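Local structure of dihydrophenazinedicarboxylate synthase (Burkholderia, 4HMW) at residues Ser64-Ala69 and Gly89-Glu94; Lys127-Arg132 and Met139-His144. The protein catalyses FMN-dependent oxidations by O2 in the terminal steps of phenazine biosynthesis, making dihydrophenazine dicarboxylate for an antibiotic pathway. All coordinates share one frame; numbering follows the deposited sequence.

Contact 1 (Ser64-Ala69 and Gly89-Glu94); sequences SSRVIA and GRELTE. With FMN (flavin mononucleotide), chain D.
Ser64 of strand 63-74 and Glu91 of helix 87-95 are the nearest backbone positions, their CA atoms 8.9 Å apart, so the helix meets the strand through side chains alone. Glu91 reaches across with its chain extended beyond CG (chi2 179°), and its OE1 accepts a short hydrogen bond from Ser64 OG at 2.6 Å, met on the syn side but 30° out of the carboxylate plane. The same hydroxyl takes a bond from Arg66 NH2 at 2.8 Å, tilted from the guanidinium plane. Arg66 bends at chi2 and chi3, which folds its guanidinium back alongside the strand and lays one edge against the FMN phosphate: O3P sits in the guanidinium plane, 2.7 Å from Arg66 NE and 2.8 Å from Arg66 NH2. Val67 O accepts from the ribityl O2' of FMN at 2.6 Å, while Val67 CG1 packs on the dimethylbenzene end of the flavin and Ile68 CD1 on its pyrimidine end. Thr56 also bonds Glu91 OE1, and Lys88 binds FMN. Glu91 OE1 stays 4.3 Å from Arg66 NH2, too far for a salt bridge; a buried chain of hydrogen bonds runs from carboxylate through hydroxyl and guanidinium to phosphate. With NE and NH2 on O3P, and NH1 bonded to Leu54 O and Thr56 OG1, the guanidinium has little freedom to turn; carboxylate and phosphate would both be expected to balance its charge.

Contact 2 (Lys127-Arg132 and Met139-His144); sequences KLWFGR and MSSASH
Trp129, on helix 122-130, meets Ser140 and Ser141 of helix 134-142 by van der Waals contact. The indole is swung out from its helix by chi1 of 177°, which sets CG anti to the backbone N, and the far rim of its benzo ring arrives edge-on: Trp129 CZ3 lies 3.9 Å from Ser140 CB, and Trp129 CH2 is 3.7 Å from Ser141 OG, both serine atoms close to the ring plane. The backbones remain well separated, with the CA atoms of Trp129 and Ser140 10.0 Å apart; the long aromatic side chain spans the gap.

Polar bonds turn back into the surroundings. In the conformer described, Ser140 OG bonds Met136 O; Ser141 OG bonds His137 O, likewise one helical turn earlier, and Trp129 NE1 is taken by Leu169 O. Aromatic neighbours add to this: His137 stacks with the indole and Phe175 meets it edge-to-face, while His137 NE2 also bonds to Trp129 O.

Two consecutive helices meet here through the edge of one buried tryptophan. Ser140 and Arg132 probably bind substrate, as in related enzymes, and the side chain of Ser140 lies about 4 Å from that of His83, probably a third such residue. With its N-H bonded and its ring stacked, the indole is held in orientation, and its nonpolar edge fills the gap between helix 134-142, which carries Ser140, and the end of helix 122-130, just before the loop that holds Arg132.

Contact 1 comes first along the chain and closes before contact 2 opens; their centres lie about 17 Å apart and their nearest atoms about 7 Å, without touching. Contact 1 joins the antiparallel sheet to helix 87-95, whereas contact 2 joins helices 122-130 and 134-142, which follow strand 109-119 of that sheet. All four segments belong to the pyridoxamine 5'-phosphate oxidase domain, and both contacts touch the second subunit. FMN relates them: segment 64-69 binds the cofactor directly, and the side chain of Ser140 stands about 8 Å from the same FMN, consistent with the cofactor-holding strand and helix 134-142 bordering one active site.

Contact 1 (Ser64-Ala69 and Gly89-Glu94)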
loop_
_atom_site.group_PDB
_atom_site.type_symbol
_atom_site.label_atom_id
_atom_site.label_comp_id
_atom_site.label_asym_id
_atom_site.label_seq_id
_atom_site.Cartn_x
_atom_site.Cartn_y
_atom_site.Cartn_z
ATOM N N SER B 64 -3.351 -7.628 6.192
ATOM C CA SER B 64 -3.054 -8.055 4.838
ATOM C C SER B 64 -3.291 -6.870 3.881
ATOM O O SER B 64 -3.944 -5.901 4.231
ATOM C CB SER B 64 -3.932 -9.242 4.448
ATOM O OG SER B 64 -5.280 -8.842 4.402
ATOM N N SER B 65 -2.693 -6.939 2.704
ATOM C CA SER B 65 -2.777 -5.848 1.747
ATOM C C SER B 65 -2.705 -6.371 0.315
ATOM O O SER B 65 -2.192 -7.444 0.058
ATOM C CB SER B 65 -1.718 -4.761 2.022
ATOM O OG SER B 65 -0.412 -5.274 2.069
ATOM N N ARG B 66 -3.272 -5.594 -0.592
ATOM C CA ARG B 66 -3.275 -5.881 -2.014
ATOM C C ARG B 66 -3.663 -4.621 -2.772
ATOM O O ARG B 66 -4.276 -3.690 -2.217
ATOM C CB ARG B 66 -4.271 -7.005 -2.349
ATOM C CG ARG B 66 -5.749 -6.599 -2.326
ATOM C CD ARG B 66 -6.240 -6.253 -0.962
ATOM N NE ARG B 66 -6.250 -7.400 -0.088
ATOM C CZ ARG B 66 -6.409 -7.375 1.233
ATOM N NH1 ARG B 66 -6.472 -6.265 1.933
ATOM N NH2 ARG B 66 -6.503 -8.511 1.878
ATOM N N VAL B 67 -3.316 -4.579 -4.041
ATOM C CA VAL B 67 -3.723 -3.481 -4.870
ATOM C C VAL B 67 -5.179 -3.667 -5.370
ATOM O O VAL B 67 -5.598 -4.763 -5.746
ATOM C CB VAL B 67 -2.804 -3.339 -6.138
ATOM C CG1 VAL B 67 -3.367 -2.271 -7.104
ATOM C CG2 VAL B 67 -1.315 -3.040 -5.745
ATOM N N ILE B 68 -5.921 -2.582 -5.305
ATOM C CA ILE B 68 -7.250 -2.457 -5.880
ATOM C C ILE B 68 -7.253 -1.218 -6.766
ATOM O O ILE B 68 -6.758 -0.177 -6.342
ATOM C CB ILE B 68 -8.269 -2.206 -4.755
ATOM C CG1 ILE B 68 -8.271 -3.376 -3.794
ATOM C CG2 ILE B 68 -9.592 -1.983 -5.310
ATOM C CD1 ILE B 68 -8.768 -4.606 -4.402
ATOM N N ALA B 69 -7.839 -1.288 -7.957
ATOM C CA ALA B 69 -8.038 -0.069 -8.731
ATOM C C ALA B 69 -9.462 0.380 -8.516
ATOM O O ALA B 69 -10.391 -0.302 -8.954
ATOM C CB ALA B 69 -7.766 -0.302 -10.221
ATOM N N GLY B 89 -12.467 -9.521 1.631
ATOM C CA GLY B 89 -13.909 -9.442 1.835
ATOM C C GLY B 89 -14.258 -10.004 3.209
ATOM O O GLY B 89 -15.053 -9.426 3.961
ATOM N N ARG B 90 -13.631 -11.121 3.552
ATOM C CA ARG B 90 -13.861 -11.722 4.858
ATOM C C ARG B 90 -13.341 -10.795 5.947
ATOM O O ARG B 90 -14.004 -10.610 6.983
ATOM C CB ARG B 90 -13.221 -13.101 4.925
ATOM C CG ARG B 90 -13.864 -14.110 3.947
ATOM C CD ARG B 90 -13.272 -15.527 4.012
ATOM N NE ARG B 90 -11.820 -15.539 3.766
ATOM C CZ ARG B 90 -10.902 -15.493 4.739
ATOM N NH1 ARG B 90 -11.290 -15.432 6.015
ATOM N NH2 ARG B 90 -9.601 -15.506 4.450
ATOM N N GLU B 91 -12.173 -10.188 5.724
ATOM C CA GLU B 91 -11.602 -9.310 6.761
ATOM C C GLU B 91 -12.467 -8.058 6.970
ATOM O O GLU B 91 -12.685 -7.630 8.117
ATOM C CB GLU B 91 -10.125 -8.973 6.445
ATOM C CG GLU B 91 -9.230 -10.218 6.678
ATOM C CD GLU B 91 -7.740 -10.066 6.402
ATOM O OE1 GLU B 91 -7.270 -8.955 6.096
ATOM O OE2 GLU B 91 -7.028 -11.108 6.508
ATOM N N LEU B 92 -12.950 -7.463 5.877
ATOM C CA LEU B 92 -13.845 -6.322 5.979
ATOM C C LEU B 92 -15.104 -6.665 6.761
ATOM O O LEU B 92 -15.577 -5.864 7.551
ATOM C CB LEU B 92 -14.239 -5.826 4.592
ATOM C CG LEU B 92 -13.089 -5.085 3.899
ATOM C CD1 LEU B 92 -13.433 -4.786 2.441
ATOM C CD2 LEU B 92 -12.772 -3.799 4.634
ATOM N N THR B 93 -15.655 -7.845 6.528
ATOM C CA THR B 93 -16.841 -8.268 7.265
ATOM C C THR B 93 -16.539 -8.434 8.753
ATOM O O THR B 93 -17.378 -8.085 9.602
ATOM C CB THR B 93 -17.368 -9.603 6.740
ATOM O OG1 THR B 93 -17.677 -9.470 5.353
ATOM C CG2 THR B 93 -18.613 -10.031 7.499
ATOM N N GLU B 94 -15.363 -8.980 9.062
ATOM C CA GLU B 94 -14.961 -9.251 10.452
ATOM C C GLU B 94 -14.702 -7.986 11.253
ATOM O O GLU B 94 -15.145 -7.857 12.388
ATOM C CB GLU B 94 -13.666 -10.069 10.511
ATOM C CG GLU B 94 -13.803 -11.498 10.098
ATOM C CD GLU B 94 -12.497 -12.300 10.099
ATOM O OE1 GLU B 94 -12.601 -13.549 9.928
ATOM O OE2 GLU B 94 -11.386 -11.718 10.252
HETATM N N1 FMN D . -8.971 -7.205 -7.077
HETATM C C2 FMN D . -10.287 -6.907 -6.843
HETATM O O2 FMN D . -10.980 -7.718 -6.206
HETATM N N3 FMN D . -10.840 -5.731 -7.322
HETATM C C4 FMN D . -10.082 -4.824 -8.023
HETATM O O4 FMN D . -10.606 -3.767 -8.424
HETATM C C4A FMN D . -8.740 -5.118 -8.269
HETATM N N5 FMN D . -7.961 -4.238 -8.987
HETATM C C5A FMN D . -6.613 -4.534 -9.187
HETATM C C6 FMN D . -5.821 -3.624 -9.878
HETATM C C7 FMN D . -4.470 -3.882 -10.068
HETATM C C7M FMN D . -3.617 -2.901 -10.842
HETATM C C8 FMN D . -3.926 -5.076 -9.581
HETATM C C8M FMN D . -2.470 -5.386 -9.796
HETATM C C9 FMN D . -4.728 -5.988 -8.884
HETATM C C9A FMN D . -6.059 -5.712 -8.682
HETATM N N10 FMN D . -6.866 -6.641 -8.009
HETATM C C10 FMN D . -8.178 -6.313 -7.782
HETATM C "C1'" FMN D . -6.313 -7.933 -7.470
HETATM C "C2'" FMN D . -5.889 -7.786 -6.034
HETATM O "O2'" FMN D . -4.606 -7.178 -5.981
HETATM C "C3'" FMN D . -5.837 -9.115 -5.302
HETATM O "O3'" FMN D . -5.120 -10.105 -6.031
HETATM C "C4'" FMN D . -7.242 -9.608 -4.963
HETATM O "O4'" FMN D . -8.363 -8.761 -5.043
HETATM C "C5'" FMN D . -7.286 -10.748 -3.986
HETATM O "O5'" FMN D . -6.993 -10.115 -2.759
HETATM P P FMN D . -7.148 -10.842 -1.327
HETATM O O1P FMN D . -8.590 -10.651 -0.977
HETATM O O2P FMN D . -6.739 -12.303 -1.504
HETATM O O3P FMN D . -6.203 -10.074 -0.410
#

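Contact 2 (Lys127-Arg132 and Met139-His144)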
loop_
_atom_site.group_PDB
_atom_site.type_symbol
_atom_site.label_atom_id
_atom_site.label_comp_id
_atom_site.label_asym_id
_atom_site.label_seq_id
_atom_site.Cartn_x
_atom_site.Cartn_y
_atom_site.Cartn_z
ATOM N N LYS B 127 -25.377 -2.502 -11.110
ATOM C CA LYS B 127 -24.902 -1.528 -12.085
ATOM C C LYS B 127 -23.409 -1.718 -12.334
ATOM O O LYS B 127 -22.940 -1.654 -13.467
ATOM C CB LYS B 127 -25.170 -0.114 -11.577
ATOM C CG LYS B 127 -25.563 0.852 -12.648
ATOM N N LEU B 128 -22.664 -1.954 -11.261
ATOM C CA LEU B 128 -21.221 -2.116 -11.373
ATOM C C LEU B 128 -20.889 -3.344 -12.198
ATOM O O LEU B 128 -20.000 -3.312 -13.032
ATOM C CB LEU B 128 -20.570 -2.223 -9.991
ATOM C CG LEU B 128 -20.425 -0.898 -9.260
ATOM C CD1 LEU B 128 -20.223 -1.130 -7.789
ATOM C CD2 LEU B 128 -19.253 -0.113 -9.827
ATOM N N TRP B 129 -21.617 -4.428 -11.978
ATOM C CA TRP B 129 -21.411 -5.638 -12.764
ATOM C C TRP B 129 -21.759 -5.396 -14.227
ATOM O O TRP B 129 -21.033 -5.853 -15.103
ATOM C CB TRP B 129 -22.248 -6.771 -12.183
ATOM C CG TRP B 129 -22.211 -8.089 -12.927
ATOM C CD1 TRP B 129 -23.174 -8.593 -13.768
ATOM C CD2 TRP B 129 -21.201 -9.090 -12.832
ATOM N NE1 TRP B 129 -22.804 -9.839 -14.212
ATOM C CE2 TRP B 129 -21.606 -10.175 -13.645
ATOM C CE3 TRP B 129 -19.987 -9.178 -12.140
ATOM C CZ2 TRP B 129 -20.837 -11.325 -13.792
ATOM C CZ3 TRP B 129 -19.222 -10.309 -12.297
ATOM C CH2 TRP B 129 -19.653 -11.380 -13.114
ATOM N N PHE B 130 -22.848 -4.672 -14.497
ATOM C CA PHE B 130 -23.239 -4.365 -15.885
ATOM C C PHE B 130 -22.184 -3.568 -16.642
ATOM O O PHE B 130 -22.046 -3.720 -17.855
ATOM C CB PHE B 130 -24.549 -3.577 -15.953
ATOM C CG PHE B 130 -25.743 -4.330 -15.472
ATOM C CD1 PHE B 130 -25.751 -5.715 -15.430
ATOM C CD2 PHE B 130 -26.874 -3.636 -15.055
ATOM C CE1 PHE B 130 -26.868 -6.397 -14.975
ATOM C CE2 PHE B 130 -27.996 -4.303 -14.605
ATOM C CZ PHE B 130 -27.999 -5.688 -14.565
ATOM N N GLY B 131 -21.452 -2.705 -15.949
ATOM C CA GLY B 131 -20.458 -1.895 -16.618
ATOM C C GLY B 131 -19.179 -2.626 -16.987
ATOM O O GLY B 131 -18.238 -2.022 -17.512
ATOM N N ARG B 132 -19.122 -3.923 -16.710
ATOM C CA ARG B 132 -17.924 -4.699 -17.024
ATOM C C ARG B 132 -18.104 -5.524 -18.305
ATOM O O ARG B 132 -19.221 -5.760 -18.770
ATOM C CB ARG B 132 -17.545 -5.606 -15.841
ATOM C CG ARG B 132 -17.414 -4.893 -14.476
ATOM C CD ARG B 132 -16.357 -3.776 -14.478
ATOM N NE ARG B 132 -14.995 -4.298 -14.624
ATOM C CZ ARG B 132 -14.184 -4.634 -13.613
ATOM N NH1 ARG B 132 -14.572 -4.505 -12.345
ATOM N NH2 ARG B 132 -12.966 -5.099 -13.877
ATOM N N MET B 139 -14.578 -14.656 -16.188
ATOM C CA MET B 139 -13.523 -15.055 -15.272
ATOM C C MET B 139 -13.964 -14.831 -13.817
ATOM O O MET B 139 -13.679 -15.653 -12.933
ATOM C CB MET B 139 -12.209 -14.301 -15.561
ATOM C CG MET B 139 -11.024 -14.767 -14.683
ATOM S SD MET B 139 -10.701 -16.529 -14.848
ATOM C CE MET B 139 -10.064 -16.612 -16.526
ATOM N N SER B 140 -14.654 -13.722 -13.566
ATOM C CA SER B 140 -15.135 -13.413 -12.224
ATOM C C SER B 140 -16.157 -14.457 -11.750
ATOM O O SER B 140 -16.244 -14.748 -10.558
ATOM C CB SER B 140 -15.779 -12.031 -12.165
ATOM O OG SER B 140 -14.824 -10.990 -12.278
ATOM N N SER B 141 -16.939 -15.004 -12.683
ATOM C CA SER B 141 -17.924 -16.019 -12.343
ATOM C C SER B 141 -17.257 -17.371 -12.092
ATOM O O SER B 141 -17.676 -18.106 -11.208
ATOM C CB SER B 141 -18.946 -16.188 -13.448
ATOM O OG SER B 141 -19.733 -15.006 -13.636
ATOM N N ALA B 142 -16.229 -17.671 -12.886
ATOM C CA ALA B 142 -15.519 -18.945 -12.837
ATOM C C ALA B 142 -14.580 -19.059 -11.653
ATOM O O ALA B 142 -14.259 -20.174 -11.215
ATOM C CB ALA B 142 -14.758 -19.182 -14.134
ATOM N N SER B 143 -14.150 -17.907 -11.145
ATOM C CA SER B 143 -13.188 -17.838 -10.059
ATOM C C SER B 143 -13.829 -17.507 -8.715
ATOM O O SER B 143 -14.652 -16.586 -8.622
ATOM C CB SER B 143 -12.162 -16.748 -10.366
ATOM O OG SER B 143 -11.218 -16.695 -9.291
ATOM N N HIS B 144 -13.413 -18.224 -7.668
ATOM C CA HIS B 144 -13.709 -17.848 -6.289
ATOM C C HIS B 144 -12.471 -17.187 -5.721
ATOM O O HIS B 144 -11.556 -17.851 -5.283
ATOM C CB HIS B 144 -14.118 -19.070 -5.454
ATOM C CG HIS B 144 -15.511 -19.542 -5.727
ATOM N ND1 HIS B 144 -15.828 -20.360 -6.790
ATOM C CD2 HIS B 144 -16.674 -19.279 -5.094
ATOM C CE1 HIS B 144 -17.127 -20.602 -6.787
ATOM N NE2 HIS B 144 -17.666 -19.969 -5.760
#